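Local coordinates for protein oxidoreductase, iron/ascorbate family (Shewanella oneidensis, PDB 3ON7) that probably acts as an iron(II)- and 2-oxoglutarate-dependent oxygenase that may form ethylene from 2-oxoglutarate and oxidise L-arginine, at residues 27-33 against 208-213; 149-155 against 247-253. All blocks are in the same frame, centred on the assembly; numbering follows the deposited sequence.

Contact 1 of 2, residues 27-33 against 208-213; sequences FGVLSNH and GNIIIN
Strand 27-31 runs antiparallel to strand 210-213, the segment axes 4.7 Å apart at closest and 160° between their directions. Gly28 and Leu30 form the hydrogen-bonded pairs with Ile212 and Ile210, two N-H...O bonds in each. The bond from Leu30 N to Ile210 O is 2.8 Å long and almost straight at 178°. On the face of Phe27, Val29 and Ile211, the Ile211 side chain divides its branches: CG2 meets the edge of the Phe27 ring, 3.5 Å from CD2, while CD1 lies 3.7 Å from Val29 CG1. Asn213 CB sits over one face of the same ring. On the other face of the sheet, Leu30 CB packs 3.6 Å from Ile210 CG2. Past the strand, the His33 ring turns one face to Ile210 CD1, a CH-pi contact 4.2 Å from the centroid. With CG placed between backbone N and carbonyl carbon (chi1 53°), the ring returns toward Gly208, and a water joins His33 NE2 (2.8 Å) to Asn209 O. The contact thus passes from a water-bridged loop, through apolar sheet, to probable ligands of the family's iron site: Asn213 ND2 bonds to Asp176 and probably helps orient it, while Phe27 packs edge-to-face with His231.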
ATOM      1  N   PHE B  27     -29.857   9.896   7.249  1.00 21.85           N
ATOM      2  CA  PHE B  27     -29.885  10.715   6.040  1.00 22.47           C
ATOM      3  C   PHE B  27     -30.723  11.974   6.245  1.00 22.58           C
ATOM      4  O   PHE B  27     -31.659  11.995   7.048  1.00 22.96           O
ATOM      5  CB  PHE B  27     -30.494   9.936   4.866  1.00 20.98           C
ATOM      6  CG  PHE B  27     -29.491   9.134   4.086  1.00 25.40           C
ATOM      7  CD1 PHE B  27     -28.867   8.023   4.658  1.00 19.54           C
ATOM      8  CD2 PHE B  27     -29.174   9.481   2.774  1.00 17.42           C
ATOM      9  CE1 PHE B  27     -27.953   7.299   3.953  1.00 19.55           C
ATOM     10  CE2 PHE B  27     -28.262   8.753   2.062  1.00 21.16           C
ATOM     11  CZ  PHE B  27     -27.649   7.659   2.645  1.00 22.03           C
ATOM     12  N   GLY B  28     -30.385  13.003   5.476  1.00 21.56           N
ATOM     13  CA  GLY B  28     -31.131  14.249   5.454  1.00 21.52           C
ATOM     14  C   GLY B  28     -31.161  14.771   4.043  1.00 21.32           C
ATOM     15  O   GLY B  28     -30.180  14.663   3.328  1.00 21.30           O
ATOM     16  N   VAL B  29     -32.292  15.328   3.630  1.00 22.58           N
ATOM     17  CA  VAL B  29     -32.457  15.829   2.272  1.00 21.94           C
ATOM     18  C   VAL B  29     -32.718  17.340   2.351  1.00 21.96           C
ATOM     19  O   VAL B  29     -33.626  17.753   3.044  1.00 22.46           O
ATOM     20  CB  VAL B  29     -33.638  15.111   1.602  1.00 23.65           C
ATOM     21  CG1 VAL B  29     -33.862  15.626   0.197  1.00 24.37           C
ATOM     22  CG2 VAL B  29     -33.422  13.610   1.606  1.00 18.05           C
ATOM     23  N   LEU B  30     -31.902  18.156   1.684  1.00 20.96           N
ATOM     24  CA  LEU B  30     -32.088  19.603   1.699  1.00 21.34           C
ATOM     25  C   LEU B  30     -32.444  20.149   0.326  1.00 22.58           C
ATOM     26  O   LEU B  30     -31.738  19.870  -0.643  1.00 22.26           O
ATOM     27  CB  LEU B  30     -30.825  20.312   2.181  1.00 20.66           C
ATOM     28  CG  LEU B  30     -30.500  20.267   3.669  1.00 23.97           C
ATOM     29  CD1 LEU B  30     -29.154  20.946   3.901  1.00 25.87           C
ATOM     30  CD2 LEU B  30     -31.586  20.909   4.487  1.00 23.29           C
ATOM     31  N   SER B  31     -33.513  20.949   0.252  1.00 22.60           N
ATOM     32  CA  SER B  31     -33.807  21.732  -0.962  1.00 23.87           C
ATOM     33  C   SER B  31     -33.433  23.205  -0.780  1.00 23.88           C
ATOM     34  O   SER B  31     -33.206  23.665   0.350  1.00 23.14           O
ATOM     35  CB  SER B  31     -35.274  21.611  -1.352  1.00 24.89           C
ATOM     36  OG  SER B  31     -36.050  22.577  -0.689  1.00 27.29           O
ATOM     37  N   ASN B  32     -33.349  23.924  -1.898  1.00 24.25           N
ATOM     38  CA  ASN B  32     -33.052  25.356  -1.892  1.00 27.00           C
ATOM     39  C   ASN B  32     -31.831  25.709  -1.053  1.00 27.26           C
ATOM     40  O   ASN B  32     -31.876  26.628  -0.246  1.00 27.91           O
ATOM     41  CB  ASN B  32     -34.266  26.116  -1.375  1.00 28.82           C
ATOM     42  CG  ASN B  32     -35.458  25.949  -2.275  1.00 33.31           C
ATOM     43  OD1 ASN B  32     -36.276  25.061  -2.074  1.00 36.52           O
ATOM     44  ND2 ASN B  32     -35.540  26.781  -3.302  1.00 29.08           N
ATOM     45  N   HIS B  33     -30.764  24.939  -1.223  1.00 26.81           N
ATOM     46  CA  HIS B  33     -29.497  25.158  -0.516  1.00 26.59           C
ATOM     47  C   HIS B  33     -28.706  26.286  -1.182  1.00 28.57           C
ATOM     48  O   HIS B  33     -29.064  26.729  -2.276  1.00 29.01           O
ATOM     49  CB  HIS B  33     -28.664  23.857  -0.485  1.00 26.50           C
ATOM     50  CG  HIS B  33     -28.448  23.249  -1.830  1.00 25.03           C
ATOM     51  ND1 HIS B  33     -27.430  23.644  -2.671  1.00 24.94           N
ATOM     52  CD2 HIS B  33     -29.147  22.301  -2.503  1.00 25.34           C
ATOM     53  CE1 HIS B  33     -27.510  22.963  -3.803  1.00 24.99           C
ATOM     54  NE2 HIS B  33     -28.543  22.142  -3.727  1.00 22.07           N
ATOM     55  N   GLY B 208     -31.838  20.301  -7.633  1.00 27.87           N
ATOM     56  CA  GLY B 208     -31.759  21.236  -6.519  1.00 28.35           C
ATOM     57  C   GLY B 208     -31.786  20.606  -5.128  1.00 27.77           C
ATOM     58  O   GLY B 208     -31.632  21.318  -4.127  1.00 28.85           O
ATOM     59  N   ASN B 209     -32.014  19.296  -5.030  1.00 25.50           N
ATOM     60  CA  ASN B 209     -31.888  18.632  -3.726  1.00 25.88           C
ATOM     61  C   ASN B 209     -30.447  18.274  -3.466  1.00 25.17           C
ATOM     62  O   ASN B 209     -29.666  18.033  -4.392  1.00 23.37           O
ATOM     63  CB  ASN B 209     -32.776  17.381  -3.583  1.00 24.54           C
ATOM     64  CG  ASN B 209     -34.217  17.734  -3.309  1.00 26.61           C
ATOM     65  OD1 ASN B 209     -34.573  18.914  -3.274  1.00 23.15           O
ATOM     66  ND2 ASN B 209     -35.060  16.717  -3.101  1.00 25.57           N
ATOM     67  N   ILE B 210     -30.103  18.238  -2.190  1.00 24.77           N
ATOM     68  CA  ILE B 210     -28.796  17.777  -1.801  1.00 24.72           C
ATOM     69  C   ILE B 210     -29.000  16.791  -0.646  1.00 22.99           C
ATOM     70  O   ILE B 210     -29.751  17.065   0.287  1.00 21.21           O
ATOM     71  CB  ILE B 210     -27.889  18.978  -1.497  1.00 23.61           C
ATOM     72  CG1 ILE B 210     -26.425  18.631  -1.697  1.00 27.97           C
ATOM     73  CG2 ILE B 210     -28.132  19.505  -0.110  1.00 29.16           C
ATOM     74  CD1 ILE B 210     -25.568  19.853  -1.837  1.00 28.03           C
ATOM     75  N   ILE B 211     -28.375  15.621  -0.773  1.00 20.96           N
ATOM     76  CA  ILE B 211     -28.580  14.491   0.148  1.00 20.66           C
ATOM     77  C   ILE B 211     -27.356  14.371   1.014  1.00 18.13           C
ATOM     78  O   ILE B 211     -26.232  14.395   0.508  1.00 19.74           O
ATOM     79  CB  ILE B 211     -28.780  13.151  -0.613  1.00 21.11           C
ATOM     80  CG1 ILE B 211     -29.677  13.360  -1.823  1.00 19.30           C
ATOM     81  CG2 ILE B 211     -29.360  12.033   0.316  1.00 16.61           C
ATOM     82  CD1 ILE B 211     -30.924  14.173  -1.553  1.00 29.19           C
ATOM     83  N   ILE B 212     -27.565  14.289   2.317  1.00 17.76           N
ATOM     84  CA  ILE B 212     -26.470  14.232   3.262  1.00 17.09           C
ATOM     85  C   ILE B 212     -26.646  13.031   4.156  1.00 19.21           C
ATOM     86  O   ILE B 212     -27.736  12.805   4.688  1.00 21.01           O
ATOM     87  CB  ILE B 212     -26.413  15.503   4.114  1.00 19.25           C
ATOM     88  CG1 ILE B 212     -26.165  16.728   3.215  1.00 22.64           C
ATOM     89  CG2 ILE B 212     -25.316  15.409   5.178  1.00 15.19           C
ATOM     90  CD1 ILE B 212     -27.397  17.515   2.942  1.00 26.34           C
ATOM     91  N   ASN B 213     -25.573  12.258   4.337  1.00 18.88           N
ATOM     92  CA  ASN B 213     -25.646  11.091   5.190  1.00 18.03           C
ATOM     93  C   ASN B 213     -24.466  10.953   6.159  1.00 17.99           C
ATOM     94  O   ASN B 213     -23.350  11.392   5.879  1.00 19.55           O
ATOM     95  CB  ASN B 213     -25.878   9.837   4.351  1.00 17.10           C
ATOM     96  CG  ASN B 213     -24.648   9.395   3.573  1.00 21.38           C
ATOM     97  OD1 ASN B 213     -24.330   9.924   2.494  1.00 18.58           O
ATOM     98  ND2 ASN B 213     -23.968   8.383   4.095  1.00 14.83           N
TER
HETATM   99  O   HOH W   1     -34.324  23.384  -4.539  1.00 27.98           O
HETATM  100  O   HOH W   2     -31.451  23.978  -4.252  1.00 31.74           O
HETATM  101  O   HOH W   3     -28.649  20.437  -5.890  1.00 35.04           O

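Contact 2 of 2, residues 149-155 against 247-253; sequences KTLLRIL and SLPLFLH
Thr150 to Leu155 pair with Leu252 back to Ser247 in the main sheet of the double-stranded beta-helix (jelly-roll) fold expected of 2-oxoglutarate oxygenases. The strands are antiparallel, with Leu151-Phe251 and Leu155-Ser247 as hydrogen-bonded pairs, each making two backbone bonds. Between them the ladder thins at Pro249, which has no N-H to give: Arg153 N still reaches Pro249 O at 3.2 Å, whereas Arg153 O is met by the proline ring carbon CD at 3.1 Å. Beyond Leu151 a side chain takes over from the backbone, as His253 N donates to Thr150 OG1 over 3.0 Å at 166°.

Apolar contacts gather on the face of Leu152 and Leu250. Leu250 reaches across with CD1, 3.6 Å from Leu152 CB, and Thr150 CG2 lies beside the same methyl. Farther along, Ile154 and Leu248 point the same way side by side, CG2 of the first 3.7 Å from CD2 of the second. Helix 103-126 covers the leucine pair, and helix 37-51 the Ile154-Leu248 pair.

The Leu151-Phe251 face is more mixed. Arg153 CG lies opposite the backbone N (chi1 -177°), and from there the chain runs out extended, its CD 4.0 Å from Phe251 CE2 and its guanidinium plane turned 64° from the ring. Its polar end is held elsewhere: NE hydrogen-bonds to His91, the group makes a cation-pi contact with Tyr89, and NH2 forms a salt bridge with Glu272 of a second subunit. Lys149 NZ likewise pairs with Glu64 of a third subunit. Closer to the backbone the lysine chain crosses His253 obliquely, with Lys149 CB 3.7 Å from His253 CB.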
ATOM      1  N   LYS B 149      -7.723  13.985   3.303  1.00 18.52           N
ATOM      2  CA  LYS B 149      -8.407  12.807   2.794  1.00 18.70           C
ATOM      3  C   LYS B 149      -9.757  13.095   2.147  1.00 17.15           C
ATOM      4  O   LYS B 149     -10.313  12.234   1.459  1.00 19.08           O
ATOM      5  CB  LYS B 149      -8.568  11.762   3.901  1.00 20.12           C
ATOM      6  CG  LYS B 149      -7.286  10.994   4.228  1.00 27.49           C
ATOM      7  CD  LYS B 149      -7.260   9.604   3.582  1.00 33.75           C
ATOM      8  CE  LYS B 149      -8.248   8.643   4.262  1.00 35.35           C
ATOM      9  NZ  LYS B 149      -8.167   7.259   3.692  1.00 34.80           N
ATOM     10  N   THR B 150     -10.318  14.271   2.354  1.00 17.27           N
ATOM     11  CA  THR B 150     -11.655  14.523   1.814  1.00 17.04           C
ATOM     12  C   THR B 150     -11.576  14.371   0.300  1.00 16.69           C
ATOM     13  O   THR B 150     -10.656  14.911  -0.323  1.00 14.89           O
ATOM     14  CB  THR B 150     -12.227  15.890   2.236  1.00 18.04           C
ATOM     15  OG1 THR B 150     -12.699  15.779   3.578  1.00 19.84           O
ATOM     16  CG2 THR B 150     -13.412  16.341   1.314  1.00 12.04           C
ATOM     17  N   LEU B 151     -12.519  13.603  -0.244  1.00 15.65           N
ATOM     18  CA  LEU B 151     -12.512  13.176  -1.647  1.00 17.37           C
ATOM     19  C   LEU B 151     -13.779  13.585  -2.385  1.00 16.08           C
ATOM     20  O   LEU B 151     -14.870  13.308  -1.925  1.00 17.25           O
ATOM     21  CB  LEU B 151     -12.377  11.642  -1.709  1.00 17.23           C
ATOM     22  CG  LEU B 151     -12.764  10.905  -2.985  1.00 15.11           C
ATOM     23  CD1 LEU B 151     -11.802  11.281  -4.082  1.00 15.87           C
ATOM     24  CD2 LEU B 151     -12.759   9.384  -2.739  1.00 13.05           C
ATOM     25  N   LEU B 152     -13.625  14.235  -3.529  1.00 16.96           N
ATOM     26  CA  LEU B 152     -14.739  14.508  -4.445  1.00 17.96           C
ATOM     27  C   LEU B 152     -14.578  13.527  -5.609  1.00 18.27           C
ATOM     28  O   LEU B 152     -13.603  13.575  -6.331  1.00 19.82           O
ATOM     29  CB  LEU B 152     -14.713  15.973  -4.897  1.00 18.12           C
ATOM     30  CG  LEU B 152     -15.721  16.449  -5.935  1.00 22.16           C
ATOM     31  CD1 LEU B 152     -17.129  16.039  -5.583  1.00 14.28           C
ATOM     32  CD2 LEU B 152     -15.613  17.965  -6.105  1.00 19.73           C
ATOM     33  N   ARG B 153     -15.511  12.594  -5.703  1.00 19.49           N
ATOM     34  CA  ARG B 153     -15.489  11.461  -6.599  1.00 19.52           C
ATOM     35  C   ARG B 153     -16.524  11.804  -7.671  1.00 22.04           C
ATOM     36  O   ARG B 153     -17.684  12.059  -7.360  1.00 22.45           O
ATOM     37  CB  ARG B 153     -15.886  10.234  -5.765  1.00 21.35           C
ATOM     38  CG  ARG B 153     -15.877   8.886  -6.424  1.00 28.80           C
ATOM     39  CD  ARG B 153     -15.944   7.702  -5.398  1.00 25.45           C
ATOM     40  NE  ARG B 153     -15.288   6.529  -5.979  1.00 26.64           N
ATOM     41  CZ  ARG B 153     -15.852   5.353  -6.268  1.00 30.54           C
ATOM     42  NH1 ARG B 153     -17.119   5.068  -5.987  1.00 31.05           N
ATOM     43  NH2 ARG B 153     -15.103   4.422  -6.829  1.00 37.73           N
ATOM     44  N   ILE B 154     -16.096  11.893  -8.927  1.00 20.12           N
ATOM     45  CA  ILE B 154     -17.014  12.185 -10.026  1.00 17.84           C
ATOM     46  C   ILE B 154     -17.273  10.881 -10.762  1.00 18.31           C
ATOM     47  O   ILE B 154     -16.366  10.344 -11.395  1.00 18.60           O
ATOM     48  CB  ILE B 154     -16.429  13.266 -10.946  1.00 17.64           C
ATOM     49  CG1 ILE B 154     -16.058  14.477 -10.092  1.00 18.90           C
ATOM     50  CG2 ILE B 154     -17.426  13.652 -12.111  1.00 14.73           C
ATOM     51  CD1 ILE B 154     -15.594  15.685 -10.832  1.00 18.11           C
ATOM     52  N   LEU B 155     -18.508  10.367 -10.642  1.00 18.34           N
ATOM     53  CA  LEU B 155     -18.882   9.070 -11.204  0.50 17.52           C
ATOM     54  C   LEU B 155     -19.592   9.237 -12.539  1.00 18.10           C
ATOM     55  O   LEU B 155     -20.435  10.126 -12.688  1.00 18.35           O
ATOM     56  CB  LEU B 155     -19.806   8.321 -10.238  0.50 17.95           C
ATOM     57  CG  LEU B 155     -19.081   7.594  -9.106  0.50 20.89           C
ATOM     58  CD1 LEU B 155     -18.794   6.167  -9.496  0.50 18.97           C
ATOM     59  CD2 LEU B 155     -17.781   8.307  -8.742  0.50 13.94           C
ATOM     60  N   SER B 247     -22.689  11.766 -11.391  1.00 21.52           N
ATOM     61  CA  SER B 247     -22.974  12.146  -9.995  1.00 22.32           C
ATOM     62  C   SER B 247     -21.696  12.592  -9.266  1.00 21.92           C
ATOM     63  O   SER B 247     -20.596  12.206  -9.660  1.00 22.20           O
ATOM     64  CB  SER B 247     -23.665  11.015  -9.246  1.00 20.51           C
ATOM     65  OG  SER B 247     -22.795   9.931  -9.106  1.00 23.87           O
ATOM     66  N   LEU B 248     -21.856  13.407  -8.217  1.00 21.00           N
ATOM     67  CA  LEU B 248     -20.739  14.130  -7.598  1.00 19.38           C
ATOM     68  C   LEU B 248     -20.649  13.954  -6.067  1.00 17.51           C
ATOM     69  O   LEU B 248     -20.538  14.920  -5.327  1.00 18.26           O
ATOM     70  CB  LEU B 248     -20.878  15.616  -7.920  1.00 19.58           C
ATOM     71  CG  LEU B 248     -21.069  15.997  -9.386  1.00 23.87           C
ATOM     72  CD1 LEU B 248     -21.518  17.449  -9.461  1.00 23.09           C
ATOM     73  CD2 LEU B 248     -19.805  15.779 -10.174  1.00 26.99           C
ATOM     74  N   PRO B 249     -20.676  12.717  -5.574  1.00 16.71           N
ATOM     75  CA  PRO B 249     -20.641  12.601  -4.116  1.00 16.19           C
ATOM     76  C   PRO B 249     -19.344  13.184  -3.559  1.00 15.90           C
ATOM     77  O   PRO B 249     -18.294  12.947  -4.146  1.00 16.35           O
ATOM     78  CB  PRO B 249     -20.674  11.084  -3.882  1.00 16.75           C
ATOM     79  CG  PRO B 249     -20.037  10.524  -5.098  1.00 18.77           C
ATOM     80  CD  PRO B 249     -20.520  11.416  -6.235  1.00 16.82           C
ATOM     81  N   LEU B 250     -19.426  13.946  -2.469  1.00 15.16           N
ATOM     82  CA  LEU B 250     -18.240  14.474  -1.780  1.00 14.76           C
ATOM     83  C   LEU B 250     -18.140  13.764  -0.427  1.00 15.43           C
ATOM     84  O   LEU B 250     -19.045  13.874   0.390  1.00 14.84           O
ATOM     85  CB  LEU B 250     -18.342  15.977  -1.554  1.00 14.88           C
ATOM     86  CG  LEU B 250     -17.200  16.601  -0.725  1.00 15.27           C
ATOM     87  CD1 LEU B 250     -15.874  16.550  -1.543  1.00 14.39           C
ATOM     88  CD2 LEU B 250     -17.508  17.983  -0.265  1.00 11.07           C
ATOM     89  N   PHE B 251     -17.046  13.032  -0.212  1.00 14.37           N
ATOM     90  CA  PHE B 251     -16.835  12.267   1.028  1.00 13.87           C
ATOM     91  C   PHE B 251     -15.967  13.061   1.997  1.00 15.31           C
ATOM     92  O   PHE B 251     -14.759  13.223   1.778  1.00 13.91           O
ATOM     93  CB  PHE B 251     -16.224  10.916   0.692  1.00 12.92           C
ATOM     94  CG  PHE B 251     -17.119  10.062  -0.184  1.00 17.30           C
ATOM     95  CD1 PHE B 251     -18.078   9.222   0.379  1.00 15.76           C
ATOM     96  CD2 PHE B 251     -17.040  10.144  -1.563  1.00 17.83           C
ATOM     97  CE1 PHE B 251     -18.928   8.475  -0.416  1.00 17.43           C
ATOM     98  CE2 PHE B 251     -17.865   9.379  -2.364  1.00 17.03           C
ATOM     99  CZ  PHE B 251     -18.818   8.551  -1.798  1.00 17.52           C
ATOM    100  N   LEU B 252     -16.597  13.602   3.046  1.00 15.59           N
ATOM    101  CA  LEU B 252     -15.873  14.427   4.031  1.00 16.41           C
ATOM    102  C   LEU B 252     -15.218  13.440   4.997  1.00 16.97           C
ATOM    103  O   LEU B 252     -15.916  12.620   5.595  1.00 18.59           O
ATOM    104  CB  LEU B 252     -16.818  15.403   4.783  1.00 15.28           C
ATOM    105  CG  LEU B 252     -17.415  16.632   4.078  1.00 17.61           C
ATOM    106  CD1 LEU B 252     -16.351  17.479   3.464  1.00 17.71           C
ATOM    107  CD2 LEU B 252     -18.457  16.284   3.020  1.00 16.26           C
ATOM    108  N   HIS B 253     -13.886  13.466   5.079  1.00 17.09           N
ATOM    109  CA  HIS B 253     -13.130  12.572   5.940  1.00 17.19           C
ATOM    110  C   HIS B 253     -12.453  13.418   7.018  1.00 17.97           C
ATOM    111  O   HIS B 253     -11.910  14.468   6.716  1.00 13.30           O
ATOM    112  CB  HIS B 253     -12.017  11.845   5.177  1.00 18.03           C
ATOM    113  CG  HIS B 253     -12.480  10.721   4.296  1.00 22.03           C
ATOM    114  ND1 HIS B 253     -12.268   9.394   4.610  1.00 22.19           N
ATOM    115  CD2 HIS B 253     -13.085  10.729   3.085  1.00 19.09           C
ATOM    116  CE1 HIS B 253     -12.740   8.634   3.638  1.00 20.52           C
ATOM    117  NE2 HIS B 253     -13.243   9.418   2.701  1.00 25.55           N
TER

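How the contacts relate
Both contacts are buried antiparallel pairings in the same main sheet, their centres about 15 Å apart and nearest atoms about 6 Å. Strand 180-184 lies between them, bonded to 210-214 on one side and 245-252 on the other, and helix 103-126 covers side chains of both. Contact 1 joins strand 27-31, from the N-terminal family region, to the oxygenase core; contact 2 lies wholly within the core region and nearer the chain centre. Contact 1 touches no other subunit and includes water at its loop, whereas contact 2 carries charges to two neighbouring subunits. Asn213 and Phe251 each touch the probable metal-site residues, which would place both pairings beside the same probable iron pocket.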